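Local coordinates for protein VMS1 (Saccharomyces cerevisiae, PDB 5WHG) that cleaves polypeptidyl-tRNAs downstream of ribosome-associated quality control, releasing incompletely synthesized polypeptides for degradation, at residues H62-D66 with H225-N229; I207-V213 with C310-R316; A219-V223 with W303-L307; I242-F248 with L354-C359. Numbering follows the deposited sequence.

From the N terminus, the chain first passes through the zinc finger, and interaction 1 closes a long loop by bringing 62-66 against the loop 225-229. Before that loop closes, strands 207-214 and 217-224 have been laid side by side. Each then finds a later partner: interaction 2 pairs 207-213 with 310-316, and interaction 3, nested within it, sets 219-223 against 303-307. Interaction 1 crosses both of these. Interaction 4 opens only after interaction 1 has closed and crosses interactions 2 and 3, ending on helix 351-362. Interaction 2 thus builds the mixed sheet, interactions 3 and 4 pack helices on its two faces, and interaction 1 joins the zinc finger to it.

Interaction 1: H62-D66 with H225-N229; sequences HYQTD and HQRLN. With ZN (zinc ion), chain B.
Two irregular loop segments can meet through a few long side chains, and here Tyr63 and Gln64 reach across from 62-66 to 225-229. The backbones stay apart, with CA atoms 8.5 Å from Tyr63 to Gln226 and 6.2 Å from Gln64 to Leu228; the contact buries 242 Å². Tyr63 has chi1 near -101°, between wells, and its CD1 lies 3.3 Å from NE2 of Gln226, whose t chi1 and p chi2 bring the amide to the ring obliquely. Gln64, also off-well at chi1 -120° but extended at chi2, runs its side chain across to the backbone at Leu228: its CG is 4.3 Å from Leu228 CD2 and its OE1 3.0 Å from Leu228 C. The m, t side chain of Leu228 borders this surface contact. Arg227 turns its guanidinium away to a salt bridge with Asp26. Within 62-66, His62 (chi1 t) donates from ND1 to Thr65 OG1 at 2.9 Å, while Thr65, with chi1 p, is the N-cap of helix 66-76 and also caps His68 N. The other ring nitrogen, His62 NE2, binds ZN at 2.6 Å; Cys46, Cys49 and His68 complete the Cys2His2 site, the hallmark of a C2H2 zinc finger.

Interaction 2: I207-V213 with C310-R316; sequences ISALFMV and CDNIFIR
A parallel strand pair is defined first by its ladder, and six backbone hydrogen bonds build this one. Asp311 N donates to Ile207 O (2.9 Å), Ala209 N to Asn312 O (2.9 Å), Phe314 N to Ala209 O (3.1 Å), Phe211 N to Phe314 O (2.9 Å), Arg316 N to Phe211 O (2.9 Å) and Val213 N to Arg316 O (3.0 Å). The register pairs Ala209 with Ile313, Leu210 with Phe314, Phe211 with Ile315 and Met212 with Arg316, at CA-CA distances of 4.6 to 5.0 Å; the strand axes diverge by 9°. Water 1 bridges the start of the pair: it accepts from Ile207 N at 3.1 Å and lies 2.8 Å from Asp311 OD1. Weaker CA-H...O contacts follow, such as Ile315 CA to Phe211 O at 3.2 Å. On one face Ala209 CB meets Ile313 CG1 (4.0 Å), and Phe211, chi1 m, sets its ring edge at Ile313 CG2, 4.0 Å from Phe211 CD2. On the other, Leu210 CD2 touches Phe314 CD2 (4.0 Å), and selenomethionine Met212 places CB over the guanidinium face of Arg316, whose NE bonds to Thr346. Strand 207-214 is the middle strand of the five-stranded mixed sheet, flanked by 217-224 and 313-316; Phe211 packs on Leu300 of helix 292-302, whereas Met212 and Phe314 pack on helix 351-362.

Interaction 3: A219-V223 with W303-L307; sequences AGAIV and WEPYL
Trp303 opens the contact, at the N-cap position of helix 304-308 and just after helix 292-302. With chi1 m and chi2 near -8°, its indole points its six-membered edge at the backbone of strand 219-223. Near the ring plane, CH2 of Trp303 is 3.5 Å from Gly220 O, and its CZ3 is 3.6 Å from Ala221 N. At Gly220 a modelled CB would come within 3.5 Å of Trp303 CZ3, so the missing side chain gives the indole room. Above one ring face sits Ile222 (m, m), whose CG1 makes a CH-pi contact, 4.1 Å from the six-membered ring centroid and 29° off its normal. This illustrates how an alpha/beta layer is sealed: an aromatic residue at the N-cap position lies against a strand of the mixed sheet in the VLRF1 domain, the part of the protein that mediates binding to the 60S subunit. One turn begins with Leu307 N bonded to Trp303 O at 2.9 Å. Tyr306 (chi1 m) directs its CA-to-CB bond toward the strand; Tyr306 CA is 7.2 Å from Ile222 CA, and Tyr306 CB 3.9 Å from Ile222 CG1. Its hydroxyl bonds to Glu250 on strand 247-255. Leu307 (m, t) brings CD2 to 3.9 Å from Ile222 CD1.

Interaction 4: I242-F248 with L354-C359; sequences IEQAVNF and LKKAWC
The first segment leaves a weakly bonded helical turn at 242-244, passes through Ala245 and Val246 and enters strand 247-255; the second lies within helix 351-362, which packs on the mixed sheet of the VLRF1 domain. In the turn, Val246 N reaches Glu243 O at 3.2 Å, while Trp358 N to Leu354 O and Cys359 N to Lys355 O, both 2.9 Å, hold the helix. The closest CA pair is Glu243 and Lys355, at 6.2 Å. Cys359, chi1 m, lodges its sulfur among three residues: SG lies 3.5 Å from Ile242 CG2, 3.7 Å from Val246 CG2 and 4.1 Å from Glu243 CA. Val246, chi1 t, also sets CG1 3.8 Å from CD1 of Trp358 (chi1 t). Phe248 (chi1 m), which also packs on Leu210, Ala221 and Val223, brings CZ to 3.8 Å from Leu354 CB and CE2 to 3.5 Å from Lys355 CG; Leu354 also touches Met212 and Ala219. Lys355 NZ is 5.9 Å from the Phe248 centroid, at most a weak cation-pi attraction, and makes a long, weak ion pair with Glu239. The chemistry implies joining by apolar and sulfur packing, with the lysine's methylenes as apolar surface beside Phe248 and NZ ending near the carbonyl oxygens of Glu243 and Val246.

Interaction 1: H62-D66 with H225-N229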
# COMPACT_ATOMS: atom_id res chain seq x y z
N HIS A 62 -2.68 17.39 -14.66
CA HIS A 62 -3.41 17.67 -13.43
C HIS A 62 -3.51 16.41 -12.58
O HIS A 62 -4.58 15.84 -12.45
CB HIS A 62 -4.81 18.23 -13.74
CG HIS A 62 -5.76 18.20 -12.58
ND1 HIS A 62 -5.43 18.71 -11.34
CD2 HIS A 62 -7.01 17.70 -12.46
CE1 HIS A 62 -6.45 18.54 -10.52
NE2 HIS A 62 -7.42 17.92 -11.17
N TYR A 63 -2.41 15.96 -12.01
CA TYR A 63 -2.49 14.76 -11.19
C TYR A 63 -1.42 14.79 -10.11
O TYR A 63 -1.51 14.05 -9.11
CB TYR A 63 -2.37 13.50 -12.05
CG TYR A 63 -3.71 12.84 -12.32
CD1 TYR A 63 -4.24 11.94 -11.43
CD2 TYR A 63 -4.45 13.15 -13.46
CE1 TYR A 63 -5.47 11.35 -11.67
CE2 TYR A 63 -5.69 12.57 -13.69
CZ TYR A 63 -6.19 11.66 -12.79
OH TYR A 63 -7.41 11.06 -13.00
N GLN A 64 -0.41 15.63 -10.31
CA GLN A 64 0.56 15.95 -9.28
C GLN A 64 0.32 17.34 -8.71
O GLN A 64 1.06 17.76 -7.81
CB GLN A 64 1.98 15.83 -9.83
CG GLN A 64 2.84 14.81 -9.09
CD GLN A 64 4.19 14.58 -9.75
OE1 GLN A 64 4.39 13.58 -10.44
NE2 GLN A 64 5.12 15.51 -9.54
N THR A 65 -0.69 18.06 -9.20
CA THR A 65 -1.06 19.34 -8.63
C THR A 65 -1.51 19.16 -7.19
O THR A 65 -2.13 18.15 -6.84
CB THR A 65 -2.18 19.99 -9.44
OG1 THR A 65 -3.38 19.22 -9.29
CG2 THR A 65 -1.82 20.05 -10.91
N ASP A 66 -1.21 20.15 -6.34
CA ASP A 66 -1.68 20.08 -4.97
C ASP A 66 -3.19 20.21 -4.88
O ASP A 66 -3.77 19.83 -3.86
CB ASP A 66 -1.01 21.17 -4.12
CG ASP A 66 0.47 20.94 -3.94
OD1 ASP A 66 0.87 19.77 -3.74
OD2 ASP A 66 1.24 21.93 -4.00
N HIS A 225 -1.78 5.28 -4.02
CA HIS A 225 -1.16 4.53 -5.10
C HIS A 225 -0.57 5.43 -6.18
O HIS A 225 0.23 4.95 -6.99
CB HIS A 225 -2.17 3.55 -5.70
CG HIS A 225 -2.62 2.49 -4.74
ND1 HIS A 225 -3.35 1.38 -5.14
CD2 HIS A 225 -2.45 2.36 -3.40
CE1 HIS A 225 -3.62 0.63 -4.08
NE2 HIS A 225 -3.09 1.20 -3.02
N GLN A 226 -0.91 6.72 -6.19
CA GLN A 226 -0.32 7.63 -7.16
C GLN A 226 1.05 8.10 -6.69
O GLN A 226 1.21 8.51 -5.54
CB GLN A 226 -1.23 8.84 -7.38
CG GLN A 226 -0.87 9.68 -8.61
CD GLN A 226 -1.47 9.11 -9.88
OE1 GLN A 226 -1.80 7.93 -9.96
NE2 GLN A 226 -1.63 9.97 -10.89
N ARG A 227 2.03 8.07 -7.59
CA ARG A 227 3.38 8.54 -7.31
C ARG A 227 3.50 10.05 -7.49
O ARG A 227 2.52 10.75 -7.76
CB ARG A 227 4.37 7.83 -8.22
CG ARG A 227 4.89 6.51 -7.71
CD ARG A 227 6.02 6.03 -8.61
NE ARG A 227 5.70 6.24 -10.02
CZ ARG A 227 6.55 6.02 -11.02
NH1 ARG A 227 7.78 5.58 -10.78
NH2 ARG A 227 6.16 6.24 -12.27
N LEU A 228 4.71 10.57 -7.35
CA LEU A 228 4.96 12.00 -7.41
C LEU A 228 6.12 12.28 -8.38
O LEU A 228 6.43 11.48 -9.28
CB LEU A 228 5.24 12.56 -6.01
CG LEU A 228 4.21 12.42 -4.87
CD1 LEU A 228 4.71 13.07 -3.58
CD2 LEU A 228 2.83 12.98 -5.22
N ASN A 229 6.74 13.44 -8.23
CA ASN A 229 7.90 13.86 -9.01
C ASN A 229 9.04 12.85 -8.98
O ASN A 229 10.03 13.04 -8.26
CB ASN A 229 8.42 15.20 -8.49
CG ASN A 229 8.13 16.34 -9.44
OD1 ASN A 229 7.13 16.33 -10.16
ND2 ASN A 229 9.01 17.34 -9.45
ZN ZN B . -8.24 15.99 -9.65

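Interaction 2: I207-V213 with C310-R316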
# COMPACT_ATOMS: atom_id res chain seq x y z
N ILE A 207 -5.97 3.75 -2.44
CA ILE A 207 -5.09 3.88 -1.28
C ILE A 207 -4.93 2.52 -0.62
O ILE A 207 -5.78 1.63 -0.74
CB ILE A 207 -5.60 4.89 -0.23
CG1 ILE A 207 -6.99 4.46 0.28
CG2 ILE A 207 -5.53 6.33 -0.77
CD1 ILE A 207 -7.59 5.40 1.30
N SER A 208 -3.81 2.38 0.11
CA SER A 208 -3.57 1.25 1.00
C SER A 208 -3.09 1.79 2.34
O SER A 208 -2.62 2.93 2.43
CB SER A 208 -2.53 0.28 0.42
OG SER A 208 -2.99 -0.33 -0.78
N ALA A 209 -3.22 0.97 3.38
CA ALA A 209 -2.73 1.37 4.70
C ALA A 209 -1.47 0.57 5.08
O ALA A 209 -1.26 -0.54 4.61
CB ALA A 209 -3.83 1.19 5.77
N LEU A 210 -0.61 1.17 5.91
CA LEU A 210 0.62 0.52 6.36
C LEU A 210 0.82 0.77 7.85
O LEU A 210 0.80 1.92 8.31
CB LEU A 210 1.84 1.03 5.59
CG LEU A 210 1.79 1.13 4.05
CD1 LEU A 210 2.99 1.92 3.51
CD2 LEU A 210 1.80 -0.22 3.43
N PHE A 211 1.02 -0.31 8.61
CA PHE A 211 1.14 -0.29 10.06
C PHE A 211 2.26 -1.23 10.49
O PHE A 211 2.29 -2.40 10.09
CB PHE A 211 -0.18 -0.69 10.71
CG PHE A 211 -1.29 0.31 10.50
CD1 PHE A 211 -1.25 1.56 11.14
CD2 PHE A 211 -2.37 0.03 9.67
CE1 PHE A 211 -2.26 2.50 10.96
CE2 PHE A 211 -3.39 0.97 9.48
CZ PHE A 211 -3.34 2.21 10.12
N MSE A 212 3.19 -0.72 11.30
CA MSE A 212 4.14 -1.54 12.02
C MSE A 212 4.20 -1.16 13.49
O MSE A 212 4.28 0.02 13.81
CB MSE A 212 5.53 -1.41 11.43
CG MSE A 212 5.66 -1.69 9.97
SE MSE A 212 7.45 -1.17 9.39
CE MSE A 212 7.18 -1.23 7.46
N VAL A 213 4.20 -2.14 14.38
CA VAL A 213 4.32 -1.90 15.81
C VAL A 213 5.32 -2.90 16.35
O VAL A 213 5.45 -4.02 15.84
CB VAL A 213 2.97 -2.01 16.56
CG1 VAL A 213 2.42 -3.41 16.48
CG2 VAL A 213 3.10 -1.62 18.01
N CYS A 310 -9.58 1.31 1.84
CA CYS A 310 -8.26 0.81 1.44
C CYS A 310 -8.36 -0.50 0.68
O CYS A 310 -9.15 -1.38 1.04
CB CYS A 310 -7.35 0.59 2.64
SG CYS A 310 -6.62 2.07 3.24
N ASP A 311 -7.54 -0.63 -0.37
CA ASP A 311 -7.34 -1.91 -1.03
C ASP A 311 -6.82 -2.95 -0.05
O ASP A 311 -7.45 -3.98 0.20
CB ASP A 311 -6.35 -1.76 -2.20
CG ASP A 311 -7.00 -1.27 -3.49
OD1 ASP A 311 -7.90 -0.40 -3.44
OD2 ASP A 311 -6.56 -1.74 -4.57
N ASN A 312 -5.64 -2.69 0.52
CA ASN A 312 -4.99 -3.57 1.47
C ASN A 312 -4.63 -2.80 2.73
O ASN A 312 -4.37 -1.59 2.69
CB ASN A 312 -3.72 -4.19 0.88
CG ASN A 312 -4.01 -5.04 -0.35
OD1 ASN A 312 -4.68 -6.07 -0.28
ND2 ASN A 312 -3.49 -4.62 -1.48
N ILE A 313 -4.61 -3.52 3.84
CA ILE A 313 -4.11 -3.01 5.11
C ILE A 313 -2.98 -3.93 5.56
O ILE A 313 -3.23 -5.02 6.09
CB ILE A 313 -5.23 -2.90 6.15
CG1 ILE A 313 -6.32 -1.94 5.63
CG2 ILE A 313 -4.68 -2.41 7.46
CD1 ILE A 313 -7.71 -2.09 6.28
N PHE A 314 -1.72 -3.50 5.36
CA PHE A 314 -0.53 -4.27 5.73
C PHE A 314 -0.11 -3.95 7.16
O PHE A 314 0.14 -2.79 7.50
CB PHE A 314 0.63 -3.98 4.78
CG PHE A 314 0.44 -4.57 3.40
CD1 PHE A 314 0.48 -5.94 3.20
CD2 PHE A 314 0.19 -3.74 2.31
CE1 PHE A 314 0.28 -6.48 1.93
CE2 PHE A 314 -0.01 -4.28 1.04
CZ PHE A 314 0.03 -5.65 0.85
N ILE A 315 0.00 -4.98 8.00
CA ILE A 315 0.32 -4.83 9.42
C ILE A 315 1.46 -5.76 9.78
O ILE A 315 1.40 -6.96 9.48
CB ILE A 315 -0.89 -5.15 10.32
CG1 ILE A 315 -2.13 -4.40 9.84
CG2 ILE A 315 -0.61 -4.75 11.77
CD1 ILE A 315 -3.26 -4.44 10.88
N ARG A 316 2.48 -5.23 10.44
CA ARG A 316 3.47 -6.07 11.10
C ARG A 316 3.36 -5.90 12.61
O ARG A 316 3.57 -4.79 13.14
CB ARG A 316 4.92 -5.77 10.68
CG ARG A 316 5.84 -6.56 11.64
CD ARG A 316 7.26 -6.78 11.18
NE ARG A 316 8.08 -5.56 11.16
CZ ARG A 316 8.32 -4.75 12.19
NH1 ARG A 316 7.79 -4.97 13.40
NH2 ARG A 316 9.09 -3.69 12.01
O HOH W 1 -8.59 2.18 -2.54

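Interaction 3: A219-V223 with W303-L307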
# COMPACT_ATOMS: atom_id res chain seq x y z
N ALA A 219 4.49 3.01 13.84
CA ALA A 219 4.41 3.87 12.66
C ALA A 219 3.24 3.39 11.79
O ALA A 219 3.14 2.20 11.48
CB ALA A 219 5.70 3.85 11.86
N GLY A 220 2.37 4.32 11.41
CA GLY A 220 1.31 4.02 10.47
C GLY A 220 1.26 5.08 9.38
O GLY A 220 1.72 6.21 9.56
N ALA A 221 0.70 4.69 8.23
CA ALA A 221 0.49 5.64 7.14
C ALA A 221 -0.66 5.18 6.25
O ALA A 221 -0.94 3.99 6.15
CB ALA A 221 1.77 5.81 6.33
N ILE A 222 -1.33 6.15 5.63
CA ILE A 222 -2.25 5.91 4.52
C ILE A 222 -1.51 6.34 3.25
O ILE A 222 -1.18 7.51 3.08
CB ILE A 222 -3.57 6.69 4.68
CG1 ILE A 222 -4.31 6.31 5.97
CG2 ILE A 222 -4.47 6.47 3.48
CD1 ILE A 222 -4.69 4.83 6.11
N VAL A 223 -1.21 5.38 2.37
CA VAL A 223 -0.39 5.65 1.19
C VAL A 223 -1.29 5.72 -0.04
O VAL A 223 -2.16 4.87 -0.24
CB VAL A 223 0.70 4.57 1.00
CG1 VAL A 223 0.08 3.17 0.89
CG2 VAL A 223 1.57 4.88 -0.23
N TRP A 303 -8.50 7.55 11.29
CA TRP A 303 -8.35 7.26 9.87
C TRP A 303 -9.45 6.37 9.34
O TRP A 303 -9.36 5.90 8.20
CB TRP A 303 -6.98 6.63 9.59
CG TRP A 303 -5.83 7.54 9.77
CD1 TRP A 303 -5.86 8.88 10.00
CD2 TRP A 303 -4.45 7.16 9.77
NE1 TRP A 303 -4.57 9.38 10.12
CE2 TRP A 303 -3.69 8.34 9.99
CE3 TRP A 303 -3.77 5.95 9.60
CZ2 TRP A 303 -2.29 8.34 10.03
CZ3 TRP A 303 -2.38 5.95 9.63
CH2 TRP A 303 -1.65 7.13 9.84
N GLU A 304 -10.49 6.13 10.12
CA GLU A 304 -11.59 5.25 9.73
C GLU A 304 -12.11 5.49 8.31
O GLU A 304 -12.33 4.50 7.59
CB GLU A 304 -12.69 5.39 10.80
CG GLU A 304 -14.01 4.65 10.56
CD GLU A 304 -14.94 4.74 11.79
OE1 GLU A 304 -15.49 3.70 12.22
OE2 GLU A 304 -15.09 5.86 12.35
N PRO A 305 -12.34 6.73 7.84
CA PRO A 305 -12.83 6.88 6.46
C PRO A 305 -11.85 6.36 5.43
O PRO A 305 -12.26 5.70 4.47
CB PRO A 305 -13.05 8.40 6.31
CG PRO A 305 -13.16 8.91 7.70
CD PRO A 305 -12.32 8.03 8.56
N TYR A 306 -10.55 6.65 5.63
CA TYR A 306 -9.49 6.08 4.80
C TYR A 306 -9.47 4.55 4.84
O TYR A 306 -9.34 3.90 3.79
CB TYR A 306 -8.12 6.58 5.27
CG TYR A 306 -7.83 8.03 5.08
CD1 TYR A 306 -7.74 8.58 3.81
CD2 TYR A 306 -7.57 8.85 6.16
CE1 TYR A 306 -7.45 9.90 3.62
CE2 TYR A 306 -7.26 10.18 5.98
CZ TYR A 306 -7.20 10.70 4.71
OH TYR A 306 -6.89 12.02 4.50
N LEU A 307 -9.54 3.96 6.06
CA LEU A 307 -9.39 2.51 6.23
C LEU A 307 -10.53 1.73 5.56
O LEU A 307 -10.30 0.63 5.05
CB LEU A 307 -9.30 2.14 7.72
CG LEU A 307 -7.99 2.60 8.40
CD1 LEU A 307 -7.96 2.42 9.95
CD2 LEU A 307 -6.78 1.94 7.76

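Interaction 4: I242-F248 with L354-C359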
# COMPACT_ATOMS: atom_id res chain seq x y z
N ILE A 242 13.12 7.23 -5.60
CA ILE A 242 12.03 6.27 -5.52
C ILE A 242 11.23 6.47 -4.23
O ILE A 242 9.99 6.46 -4.24
CB ILE A 242 12.60 4.84 -5.68
CG1 ILE A 242 13.05 4.64 -7.12
CG2 ILE A 242 11.59 3.77 -5.33
CD1 ILE A 242 11.92 4.70 -8.13
N GLU A 243 11.93 6.68 -3.11
CA GLU A 243 11.23 6.96 -1.86
C GLU A 243 10.59 8.34 -1.87
O GLU A 243 9.52 8.54 -1.29
CB GLU A 243 12.20 6.84 -0.68
CG GLU A 243 12.59 5.42 -0.33
CD GLU A 243 14.05 5.31 0.10
OE1 GLU A 243 14.70 6.37 0.26
OE2 GLU A 243 14.54 4.17 0.28
N GLN A 244 11.22 9.31 -2.54
CA GLN A 244 10.68 10.65 -2.52
C GLN A 244 9.35 10.77 -3.26
O GLN A 244 8.67 11.79 -3.13
CB GLN A 244 11.69 11.61 -3.12
CG GLN A 244 11.62 12.99 -2.52
CD GLN A 244 12.67 13.90 -3.09
OE1 GLN A 244 13.55 13.46 -3.84
NE2 GLN A 244 12.58 15.18 -2.76
N ALA A 245 8.94 9.75 -4.01
CA ALA A 245 7.71 9.79 -4.77
C ALA A 245 6.55 9.10 -4.06
O ALA A 245 5.42 9.14 -4.57
CB ALA A 245 7.93 9.15 -6.16
N VAL A 246 6.80 8.48 -2.91
CA VAL A 246 5.73 7.88 -2.12
C VAL A 246 4.87 8.99 -1.53
O VAL A 246 5.38 9.89 -0.84
CB VAL A 246 6.31 6.99 -1.01
CG1 VAL A 246 5.18 6.35 -0.21
CG2 VAL A 246 7.22 5.91 -1.57
N ASN A 247 3.57 8.93 -1.78
CA ASN A 247 2.65 9.95 -1.28
C ASN A 247 1.87 9.41 -0.09
O ASN A 247 0.93 8.62 -0.26
CB ASN A 247 1.72 10.40 -2.40
CG ASN A 247 0.82 11.52 -1.98
OD1 ASN A 247 1.00 12.11 -0.91
ND2 ASN A 247 -0.14 11.84 -2.83
N PHE A 248 2.25 9.83 1.12
CA PHE A 248 1.55 9.45 2.34
C PHE A 248 0.50 10.51 2.63
O PHE A 248 0.83 11.62 3.03
CB PHE A 248 2.50 9.29 3.53
CG PHE A 248 3.22 7.96 3.60
CD1 PHE A 248 2.88 6.91 2.76
CD2 PHE A 248 4.27 7.78 4.51
CE1 PHE A 248 3.57 5.69 2.82
CE2 PHE A 248 4.96 6.57 4.59
CZ PHE A 248 4.61 5.52 3.74
N LEU A 354 8.21 2.58 6.67
CA LEU A 354 6.96 2.40 5.95
C LEU A 354 7.13 2.66 4.45
O LEU A 354 6.54 1.95 3.61
CB LEU A 354 5.89 3.32 6.55
CG LEU A 354 5.43 2.99 7.98
CD1 LEU A 354 4.31 3.89 8.44
CD2 LEU A 354 5.00 1.53 8.13
N LYS A 355 7.96 3.65 4.09
CA LYS A 355 8.21 3.93 2.67
C LYS A 355 9.08 2.84 2.04
O LYS A 355 8.88 2.48 0.87
CB LYS A 355 8.89 5.29 2.51
CG LYS A 355 8.14 6.49 3.06
CD LYS A 355 8.78 7.78 2.53
CE LYS A 355 7.93 9.01 2.87
NZ LYS A 355 8.41 10.20 2.12
N LYS A 356 10.07 2.34 2.78
CA LYS A 356 10.86 1.21 2.29
C LYS A 356 9.94 0.04 1.97
O LYS A 356 9.99 -0.52 0.87
CB LYS A 356 11.91 0.80 3.34
CG LYS A 356 12.84 -0.41 2.98
CD LYS A 356 12.28 -1.79 3.43
CE LYS A 356 12.86 -2.96 2.61
NZ LYS A 356 12.26 -4.29 2.94
N ALA A 357 9.07 -0.31 2.92
CA ALA A 357 8.13 -1.40 2.71
C ALA A 357 7.26 -1.14 1.49
O ALA A 357 7.06 -2.04 0.67
CB ALA A 357 7.27 -1.57 3.96
N TRP A 358 6.74 0.08 1.34
CA TRP A 358 5.87 0.37 0.21
C TRP A 358 6.61 0.22 -1.11
O TRP A 358 6.11 -0.41 -2.05
CB TRP A 358 5.26 1.77 0.31
CG TRP A 358 4.29 2.02 -0.81
CD1 TRP A 358 4.39 2.96 -1.80
CD2 TRP A 358 3.08 1.28 -1.08
NE1 TRP A 358 3.31 2.87 -2.66
CE2 TRP A 358 2.50 1.85 -2.25
CE3 TRP A 358 2.44 0.21 -0.45
CZ2 TRP A 358 1.29 1.37 -2.80
CZ3 TRP A 358 1.24 -0.27 -1.00
CH2 TRP A 358 0.68 0.32 -2.17
N CYS A 359 7.81 0.79 -1.22
CA CYS A 359 8.56 0.66 -2.47
C CYS A 359 8.86 -0.80 -2.76
O CYS A 359 8.85 -1.22 -3.92
CB CYS A 359 9.85 1.47 -2.42
SG CYS A 359 9.62 3.25 -2.48